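Long-range contacts in octenoyl-CoA reductase/carboxylase (Streptomyces sp., PDB 4A0S), which carries out the NADPH-dependent reductive carboxylation of 2-octenoyl-CoA, a step that supplies an unusual extender unit for polyketide biosynthesis: residues L268-A273 against V300-R305; G246-V251 against L264-V269. All coordinates share one frame; numbering follows the deposited sequence.

Contact 1. Residues L268-A273 against V300-R305; sequences LVINRA and VEKAGR. With NAP (NADP nicotinamide-adenine-dinucleotide phosphate), chain F.
The side chains of Leu268 and Lys302 run past one another in opposing senses where the edge strand 269-271 meets the last turn of helix 285-303. Leu268 CG lies anti to its own carbonyl carbon (chi1 -57°), and both methyls touch the helix end: CD1 lies 3.4 Å from Lys302 O and 3.8 Å from Ala303 CB, while CD2 faces Lys302 CB. The lysine chain runs extended through CE, which comes to 3.3 Å from Val269 O and to 3.7 Å from Ile270 CG1, the two side chains crossing at a slant. It then bends at chi4 (-60°), which places NZ where it donates weakly to a water that also accepts from Val269 N at 2.9 Å. No direct hydrogen bond joins the segments. At the far end of the strand, Asn271 is an N-cap whose OD1 takes the N-H of Ala273 at 2.9 Å, in the carbonyl plane. The next residue, Arg272, presents one guanidinium face to the 2'-phosphate of NADP, with NH2 3.4 Å from O2X. The helix packed on the outermost strand of a parallel sheet belongs to the Rossmann fold of the zinc-binding dehydrogenase family, and here the strand leads into Arg272 of the NADP pocket.

Contact 2. Residues G246-V251 against L264-V269; sequences GIPVAV and LGCDLV
Ala250 and Val269 pair as parallel strand neighbours, their CA atoms 4.6 Å apart, and Ala250 N donates to Leu268 O at 2.8 Å with an N-H...O angle of 161°. The same oxygen receives a CA-H...O contact from Val249, and Val269 CA makes another to Ala250 O. Where the backbones diverge, a water bridges them, donating to Pro248 O at 2.7 Å and accepting weakly from Leu268 N. Cys266 points toward the strand, and its SG, anti to the backbone N (chi1 -170°), rests 3.5 Å from Ala250 CB and 3.8 Å from Pro248 CG. The Leu268 side chain instead meets Ile247 and Val249: its CD1 touches Ile247 CG2 at 3.5 Å and Val249 CG2 at 3.9 Å. Val249 CG1 lies over the Leu268 carbonyl, 3.8 Å from O. An alanine in place of Val249 would probably leave a gap beside Leu268 CB and CD1 and let the leucine side chain shift. Before this, Gly265, with positive phi, closes helix 255-263 in a Schellman motif. Two parallel neighbouring strands, 247-252 and 269-271, joined through this helix, make the right-handed beta-alpha-beta crossover that builds the Rossmann fold.

How the contacts relate
The two contacts lie with centres about 8 Å apart and share Leu268 and Val269, where the chain enters edge strand 269-271 of the six-stranded parallel sheet. Along the chain, strand 247-252 comes first, then helix 255-263, the edge strand, the short helix 272-275 and finally helix 285-303. Contact 2 joins the edge strand to its neighbour in the sheet, and contact 1 joins it to the end of helix 285-303. Ile270 and Ala303 of contact 1 also pack on Val249 of contact 2, so one apolar layer spans both. Together they build one flank of the Rossmann domain, from whose strand ends Val251 and Arg272 reach the bound NADP.

Contact 1. Residues L268-A273 against V300-R305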
ATOM      1  N   LEU A 268      10.330 -23.545 -15.520  1.00 23.56           N
ATOM      2  CA  LEU A 268      10.435 -24.149 -14.205  1.00 23.31           C
ATOM      3  C   LEU A 268       9.116 -24.807 -13.894  1.00 22.90           C
ATOM      4  O   LEU A 268       8.085 -24.147 -13.727  1.00 21.71           O
ATOM      5  CB  LEU A 268      10.789 -23.126 -13.133  1.00 22.85           C
ATOM      6  CG  LEU A 268      12.076 -22.343 -13.394  1.00 23.10           C
ATOM      7  CD1 LEU A 268      12.275 -21.374 -12.255  1.00 22.22           C
ATOM      8  CD2 LEU A 268      13.290 -23.266 -13.575  1.00 24.61           C
ATOM      9  N   VAL A 269       9.158 -26.128 -13.866  1.00 23.40           N
ATOM     10  CA  VAL A 269       7.963 -26.908 -13.740  1.00 23.46           C
ATOM     11  C   VAL A 269       8.159 -27.962 -12.681  1.00 24.21           C
ATOM     12  O   VAL A 269       9.200 -28.625 -12.623  1.00 24.42           O
ATOM     13  CB  VAL A 269       7.601 -27.578 -15.076  1.00 23.56           C
ATOM     14  CG1 VAL A 269       6.261 -28.266 -14.970  1.00 23.36           C
ATOM     15  CG2 VAL A 269       7.599 -26.535 -16.179  1.00 22.91           C
ATOM     16  N   ILE A 270       7.153 -28.073 -11.824  1.00 24.34           N
ATOM     17  CA  ILE A 270       7.106 -29.112 -10.808  1.00 25.32           C
ATOM     18  C   ILE A 270       5.916 -30.002 -11.129  1.00 26.12           C
ATOM     19  O   ILE A 270       4.784 -29.532 -11.170  1.00 25.21           O
ATOM     20  CB  ILE A 270       6.961 -28.522  -9.374  1.00 25.05           C
ATOM     21  CG1 ILE A 270       8.216 -27.749  -8.962  1.00 24.47           C
ATOM     22  CG2 ILE A 270       6.672 -29.611  -8.360  1.00 24.87           C
ATOM     23  CD1 ILE A 270       8.062 -26.958  -7.647  1.00 23.38           C
ATOM     24  N   ASN A 271       6.168 -31.284 -11.380  1.00 27.82           N
ATOM     25  CA  ASN A 271       5.062 -32.214 -11.491  1.00 29.65           C
ATOM     26  C   ASN A 271       4.652 -32.610 -10.076  1.00 30.95           C
ATOM     27  O   ASN A 271       5.486 -33.033  -9.284  1.00 31.24           O
ATOM     28  CB  ASN A 271       5.440 -33.437 -12.329  1.00 30.03           C
ATOM     29  CG  ASN A 271       4.239 -34.294 -12.663  1.00 31.51           C
ATOM     30  OD1 ASN A 271       3.514 -34.748 -11.767  1.00 31.68           O
ATOM     31  ND2 ASN A 271       3.999 -34.508 -13.963  1.00 31.66           N
ATOM     32  N   ARG A 272       3.374 -32.471  -9.745  1.00 32.56           N
ATOM     33  CA  ARG A 272       2.957 -32.749  -8.374  1.00 33.16           C
ATOM     34  C   ARG A 272       3.027 -34.222  -7.946  1.00 34.14           C
ATOM     35  O   ARG A 272       2.917 -34.520  -6.767  1.00 33.30           O
ATOM     36  CB  ARG A 272       1.602 -32.118  -8.055  1.00 32.40           C
ATOM     37  CG  ARG A 272       0.427 -32.728  -8.793  1.00 35.05           C
ATOM     38  CD  ARG A 272      -0.838 -32.563  -7.973  1.00 33.83           C
ATOM     39  NE  ARG A 272      -1.328 -31.195  -8.009  1.00 31.90           N
ATOM     40  CZ  ARG A 272      -2.403 -30.763  -7.352  1.00 31.45           C
ATOM     41  NH1 ARG A 272      -3.112 -31.597  -6.598  1.00 31.14           N
ATOM     42  NH2 ARG A 272      -2.779 -29.493  -7.463  1.00 28.33           N
ATOM     43  N   ALA A 273       3.226 -35.134  -8.897  1.00 37.41           N
ATOM     44  CA  ALA A 273       3.550 -36.532  -8.575  1.00 39.13           C
ATOM     45  C   ALA A 273       5.002 -36.671  -8.095  1.00 40.79           C
ATOM     46  O   ALA A 273       5.314 -37.511  -7.246  1.00 40.96           O
ATOM     47  CB  ALA A 273       3.311 -37.412  -9.774  1.00 41.47           C
ATOM     48  N   VAL A 300      13.190 -23.698  -4.339  1.00 25.73           N
ATOM     49  CA  VAL A 300      14.550 -23.181  -4.099  1.00 26.45           C
ATOM     50  C   VAL A 300      15.538 -23.693  -5.164  1.00 27.11           C
ATOM     51  O   VAL A 300      16.311 -22.908  -5.715  1.00 27.09           O
ATOM     52  CB  VAL A 300      15.070 -23.504  -2.659  1.00 26.83           C
ATOM     53  CG1 VAL A 300      16.528 -23.052  -2.476  1.00 27.52           C
ATOM     54  CG2 VAL A 300      14.195 -22.850  -1.577  1.00 26.08           C
ATOM     55  N   GLU A 301      15.476 -24.998  -5.461  1.00 28.04           N
ATOM     56  CA  GLU A 301      16.336 -25.649  -6.460  1.00 28.65           C
ATOM     57  C   GLU A 301      16.136 -25.054  -7.836  1.00 27.73           C
ATOM     58  O   GLU A 301      17.104 -24.780  -8.542  1.00 27.92           O
ATOM     59  CB  GLU A 301      16.031 -27.148  -6.598  1.00 29.38           C
ATOM     60  CG  GLU A 301      16.133 -28.005  -5.358  1.00 32.94           C
ATOM     61  CD  GLU A 301      16.040 -29.498  -5.674  1.00 36.33           C
ATOM     62  OE1 GLU A 301      16.828 -29.982  -6.516  1.00 38.24           O
ATOM     63  OE2 GLU A 301      15.181 -30.189  -5.078  1.00 37.90           O
ATOM     64  N   LYS A 302      14.870 -24.893  -8.221  1.00 26.85           N
ATOM     65  CA  LYS A 302      14.530 -24.446  -9.564  1.00 26.16           C
ATOM     66  C   LYS A 302      14.652 -22.956  -9.745  1.00 25.44           C
ATOM     67  O   LYS A 302      15.166 -22.492 -10.768  1.00 25.27           O
ATOM     68  CB  LYS A 302      13.121 -24.898  -9.940  1.00 25.86           C
ATOM     69  CG  LYS A 302      13.001 -26.385  -9.976  1.00 27.51           C
ATOM     70  CD  LYS A 302      11.623 -26.828 -10.383  1.00 26.50           C
ATOM     71  CE  LYS A 302      11.554 -28.353 -10.366  1.00 29.25           C
ATOM     72  NZ  LYS A 302      12.524 -28.987 -11.309  1.00 29.88           N
ATOM     73  N   ALA A 303      14.167 -22.208  -8.757  1.00 24.60           N
ATOM     74  CA  ALA A 303      13.999 -20.770  -8.898  1.00 23.95           C
ATOM     75  C   ALA A 303      14.955 -19.982  -8.019  1.00 23.78           C
ATOM     76  O   ALA A 303      15.061 -18.778  -8.158  1.00 23.82           O
ATOM     77  CB  ALA A 303      12.560 -20.382  -8.585  1.00 23.29           C
ATOM     78  N   GLY A 304      15.621 -20.657  -7.094  1.00 24.27           N
ATOM     79  CA  GLY A 304      16.620 -20.005  -6.253  1.00 24.23           C
ATOM     80  C   GLY A 304      16.140 -19.602  -4.876  1.00 23.98           C
ATOM     81  O   GLY A 304      16.940 -19.447  -3.962  1.00 24.58           O
ATOM     82  N   ARG A 305      14.831 -19.436  -4.718  1.00 23.17           N
ATOM     83  CA  ARG A 305      14.247 -19.091  -3.425  1.00 22.77           C
ATOM     84  C   ARG A 305      12.879 -19.716  -3.270  1.00 22.09           C
ATOM     85  O   ARG A 305      12.290 -20.171  -4.237  1.00 21.66           O
ATOM     86  CB  ARG A 305      14.081 -17.566  -3.283  1.00 22.36           C
ATOM     87  CG  ARG A 305      15.336 -16.761  -3.526  1.00 22.68           C
ATOM     88  CD  ARG A 305      15.102 -15.275  -3.257  1.00 22.49           C
ATOM     89  NE  ARG A 305      13.861 -14.771  -3.840  1.00 20.91           N
ATOM     90  CZ  ARG A 305      13.770 -14.174  -5.022  1.00 20.56           C
ATOM     91  NH1 ARG A 305      14.839 -14.022  -5.785  1.00 20.27           N
ATOM     92  NH2 ARG A 305      12.592 -13.747  -5.452  1.00 21.45           N
TER
HETATM   93  PA  NAP F1447      -9.056 -24.988 -15.374  1.00  5.60           P
HETATM   94  O1A NAP F1447      -8.783 -24.305 -16.766  1.00  7.99           O
HETATM   95  O2A NAP F1447      -9.765 -26.309 -15.400  1.00  7.57           O
HETATM   96  O5B NAP F1447      -7.675 -25.180 -14.724  1.00  8.14           O
HETATM   97  C5B NAP F1447      -7.656 -25.652 -13.391  1.00  9.24           C
HETATM   98  C4B NAP F1447      -6.316 -26.343 -13.196  1.00  8.98           C
HETATM   99  O4B NAP F1447      -6.301 -26.770 -11.826  1.00  7.77           O
HETATM  100  C3B NAP F1447      -6.149 -27.604 -14.071  1.00  7.70           C
HETATM  101  O3B NAP F1447      -5.114 -27.304 -14.984  1.00  8.15           O
HETATM  102  C2B NAP F1447      -5.592 -28.654 -13.121  1.00  8.37           C
HETATM  103  O2B NAP F1447      -4.168 -28.605 -13.043  1.00  8.43           O
HETATM  104  C1B NAP F1447      -6.125 -28.257 -11.791  1.00  8.36           C
HETATM  105  N9A NAP F1447      -7.473 -28.859 -11.638  1.00 13.12           N
HETATM  106  C8A NAP F1447      -8.403 -29.116 -12.572  1.00 16.20           C
HETATM  107  N7A NAP F1447      -9.503 -29.630 -12.006  1.00 13.35           N
HETATM  108  C5A NAP F1447      -9.248 -29.690 -10.707  1.00 14.95           C
HETATM  109  C6A NAP F1447      -9.982 -30.149  -9.642  1.00 14.65           C
HETATM  110  N6A NAP F1447     -11.216 -30.611  -9.838  1.00 16.70           N
HETATM  111  N1A NAP F1447      -9.443 -30.079  -8.435  1.00 12.42           N
HETATM  112  C2A NAP F1447      -8.226 -29.580  -8.241  1.00 11.40           C
HETATM  113  N3A NAP F1447      -7.477 -29.154  -9.235  1.00 13.73           N
HETATM  114  C4A NAP F1447      -7.979 -29.200 -10.472  1.00 13.93           C
HETATM  115  O3  NAP F1447      -9.871 -23.998 -14.415  1.00  5.52           O
HETATM  116  PN  NAP F1447      -9.456 -22.465 -14.166  1.00  3.29           P
HETATM  117  O1N NAP F1447     -10.320 -21.711 -15.238  1.00  3.54           O
HETATM  118  O2N NAP F1447      -7.969 -22.221 -14.140  1.00  4.92           O
HETATM  119  O5D NAP F1447     -10.151 -22.293 -12.740  1.00  2.78           O
HETATM  120  C5D NAP F1447      -9.501 -22.963 -11.665  1.00  2.00           C
HETATM  121  C4D NAP F1447     -10.307 -22.625 -10.443  1.00  3.10           C
HETATM  122  O4D NAP F1447     -10.299 -21.159 -10.339  1.00  8.66           O
HETATM  123  C3D NAP F1447     -11.781 -23.017 -10.563  1.00  8.53           C
HETATM  124  O3D NAP F1447     -12.105 -23.485  -9.238  1.00 10.58           O
HETATM  125  C2D NAP F1447     -12.489 -21.717 -10.880  1.00  6.73           C
HETATM  126  O2D NAP F1447     -13.855 -21.722 -10.403  1.00 10.19           O
HETATM  127  C1D NAP F1447     -11.668 -20.797  -9.998  1.00  7.52           C
HETATM  128  N1N NAP F1447     -11.700 -19.496 -10.624  1.00  7.99           N
HETATM  129  C2N NAP F1447     -12.013 -18.425  -9.815  1.00  6.94           C
HETATM  130  C3N NAP F1447     -12.028 -17.202 -10.425  1.00  7.02           C
HETATM  131  C7N NAP F1447     -12.378 -16.056  -9.558  1.00  4.75           C
HETATM  132  O7N NAP F1447     -12.533 -16.180  -8.339  1.00  7.85           O
HETATM  133  N7N NAP F1447     -12.542 -14.951 -10.234  1.00  2.01           N
HETATM  134  C4N NAP F1447     -11.744 -17.031 -11.783  1.00  8.98           C
HETATM  135  C5N NAP F1447     -11.415 -18.097 -12.602  1.00  8.81           C
HETATM  136  C6N NAP F1447     -11.387 -19.348 -12.008  1.00  9.99           C
HETATM  137  P2B NAP F1447      -3.474 -29.911 -12.409  1.00 12.20           P
HETATM  138  O1X NAP F1447      -1.974 -29.596 -12.961  1.00 12.30           O
HETATM  139  O2X NAP F1447      -3.504 -29.853 -10.799  1.00 15.96           O
HETATM  140  O3X NAP F1447      -4.235 -31.026 -13.084  1.00 11.34           O
HETATM  141  O   HOH W   1      11.698 -27.584 -14.195  1.00  2.00           O

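Contact 2. Residues G246-V251 against L264-V269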
ATOM      1  N   GLY A 246       8.942 -11.657 -13.381  1.00 17.99           N
ATOM      2  CA  GLY A 246       8.905 -12.630 -12.313  1.00 18.04           C
ATOM      3  C   GLY A 246       9.351 -13.989 -12.812  1.00 18.33           C
ATOM      4  O   GLY A 246       9.645 -14.177 -14.000  1.00 18.48           O
ATOM      5  N   ILE A 247       9.405 -14.936 -11.893  1.00 18.45           N
ATOM      6  CA  ILE A 247       9.922 -16.254 -12.201  1.00 18.93           C
ATOM      7  C   ILE A 247       8.794 -17.211 -11.850  1.00 18.66           C
ATOM      8  O   ILE A 247       8.548 -17.457 -10.670  1.00 18.65           O
ATOM      9  CB  ILE A 247      11.191 -16.558 -11.403  1.00 19.35           C
ATOM     10  CG1 ILE A 247      12.328 -15.617 -11.831  1.00 20.34           C
ATOM     11  CG2 ILE A 247      11.623 -17.989 -11.623  1.00 20.51           C
ATOM     12  CD1 ILE A 247      13.294 -15.257 -10.722  1.00 21.88           C
ATOM     13  N   PRO A 248       8.072 -17.706 -12.870  1.00 18.60           N
ATOM     14  CA  PRO A 248       6.965 -18.586 -12.534  1.00 18.52           C
ATOM     15  C   PRO A 248       7.475 -19.986 -12.296  1.00 18.91           C
ATOM     16  O   PRO A 248       8.382 -20.437 -12.992  1.00 19.34           O
ATOM     17  CB  PRO A 248       6.099 -18.540 -13.789  1.00 18.36           C
ATOM     18  CG  PRO A 248       7.086 -18.372 -14.905  1.00 18.58           C
ATOM     19  CD  PRO A 248       8.229 -17.540 -14.332  1.00 18.66           C
ATOM     20  N   VAL A 249       6.939 -20.664 -11.294  1.00 18.94           N
ATOM     21  CA  VAL A 249       7.171 -22.086 -11.187  1.00 19.33           C
ATOM     22  C   VAL A 249       5.819 -22.774 -11.300  1.00 19.42           C
ATOM     23  O   VAL A 249       4.944 -22.611 -10.457  1.00 19.04           O
ATOM     24  CB  VAL A 249       7.940 -22.483  -9.913  1.00 19.83           C
ATOM     25  CG1 VAL A 249       8.232 -23.961  -9.922  1.00 20.19           C
ATOM     26  CG2 VAL A 249       9.250 -21.721  -9.833  1.00 19.73           C
ATOM     27  N   ALA A 250       5.654 -23.518 -12.385  1.00 19.89           N
ATOM     28  CA  ALA A 250       4.400 -24.159 -12.666  1.00 19.93           C
ATOM     29  C   ALA A 250       4.329 -25.442 -11.880  1.00 20.95           C
ATOM     30  O   ALA A 250       5.284 -26.206 -11.853  1.00 21.25           O
ATOM     31  CB  ALA A 250       4.285 -24.442 -14.157  1.00 20.01           C
ATOM     32  N   VAL A 251       3.189 -25.680 -11.243  1.00 21.03           N
ATOM     33  CA  VAL A 251       2.900 -26.993 -10.707  1.00 21.96           C
ATOM     34  C   VAL A 251       1.828 -27.597 -11.582  1.00 22.37           C
ATOM     35  O   VAL A 251       0.742 -27.035 -11.728  1.00 22.05           O
ATOM     36  CB  VAL A 251       2.456 -26.964  -9.244  1.00 21.81           C
ATOM     37  CG1 VAL A 251       2.386 -28.389  -8.693  1.00 23.11           C
ATOM     38  CG2 VAL A 251       3.400 -26.116  -8.433  1.00 21.33           C
ATOM     39  N   LEU A 264       4.040 -21.922 -22.840  1.00 22.88           N
ATOM     40  CA  LEU A 264       3.843 -20.558 -22.366  1.00 22.64           C
ATOM     41  C   LEU A 264       5.139 -19.945 -21.823  1.00 23.05           C
ATOM     42  O   LEU A 264       5.144 -18.821 -21.316  1.00 23.49           O
ATOM     43  CB  LEU A 264       2.773 -20.542 -21.276  1.00 21.97           C
ATOM     44  CG  LEU A 264       1.391 -21.056 -21.684  1.00 21.97           C
ATOM     45  CD1 LEU A 264       0.560 -21.290 -20.436  1.00 21.42           C
ATOM     46  CD2 LEU A 264       0.689 -20.093 -22.594  1.00 20.18           C
ATOM     47  N   GLY A 265       6.238 -20.679 -21.917  1.00 23.59           N
ATOM     48  CA  GLY A 265       7.517 -20.139 -21.489  1.00 24.00           C
ATOM     49  C   GLY A 265       7.773 -20.262 -20.003  1.00 24.05           C
ATOM     50  O   GLY A 265       8.704 -19.633 -19.466  1.00 24.29           O
ATOM     51  N   CYS A 266       6.958 -21.069 -19.325  1.00 23.74           N
ATOM     52  CA  CYS A 266       7.283 -21.458 -17.965  1.00 23.40           C
ATOM     53  C   CYS A 266       8.208 -22.658 -18.009  1.00 24.43           C
ATOM     54  O   CYS A 266       7.746 -23.790 -18.220  1.00 24.48           O
ATOM     55  CB  CYS A 266       6.028 -21.842 -17.207  1.00 23.12           C
ATOM     56  SG  CYS A 266       6.377 -22.031 -15.473  1.00 22.48           S
ATOM     57  N   ASP A 267       9.508 -22.431 -17.830  1.00 24.66           N
ATOM     58  CA  ASP A 267      10.451 -23.535 -17.939  1.00 25.24           C
ATOM     59  C   ASP A 267      10.801 -24.158 -16.600  1.00 24.88           C
ATOM     60  O   ASP A 267      11.494 -25.182 -16.556  1.00 25.71           O
ATOM     61  CB  ASP A 267      11.719 -23.123 -18.688  1.00 26.37           C
ATOM     62  CG  ASP A 267      12.636 -22.298 -17.848  1.00 28.76           C
ATOM     63  OD1 ASP A 267      12.201 -21.223 -17.395  1.00 30.44           O
ATOM     64  OD2 ASP A 267      13.799 -22.733 -17.645  1.00 34.91           O
ATOM     65  N   LEU A 268      10.330 -23.545 -15.520  1.00 23.56           N
ATOM     66  CA  LEU A 268      10.435 -24.149 -14.205  1.00 23.31           C
ATOM     67  C   LEU A 268       9.116 -24.807 -13.894  1.00 22.90           C
ATOM     68  O   LEU A 268       8.085 -24.147 -13.727  1.00 21.71           O
ATOM     69  CB  LEU A 268      10.789 -23.126 -13.133  1.00 22.85           C
ATOM     70  CG  LEU A 268      12.076 -22.343 -13.394  1.00 23.10           C
ATOM     71  CD1 LEU A 268      12.275 -21.374 -12.255  1.00 22.22           C
ATOM     72  CD2 LEU A 268      13.290 -23.266 -13.575  1.00 24.61           C
ATOM     73  N   VAL A 269       9.158 -26.128 -13.866  1.00 23.40           N
ATOM     74  CA  VAL A 269       7.963 -26.908 -13.740  1.00 23.46           C
ATOM     75  C   VAL A 269       8.159 -27.962 -12.681  1.00 24.21           C
ATOM     76  O   VAL A 269       9.200 -28.625 -12.623  1.00 24.42           O
ATOM     77  CB  VAL A 269       7.601 -27.578 -15.076  1.00 23.56           C
ATOM     78  CG1 VAL A 269       6.261 -28.266 -14.970  1.00 23.36           C
ATOM     79  CG2 VAL A 269       7.599 -26.535 -16.179  1.00 22.91           C
TER
HETATM   80  O   HOH W   2       9.706 -20.297 -15.393  1.00  2.00           O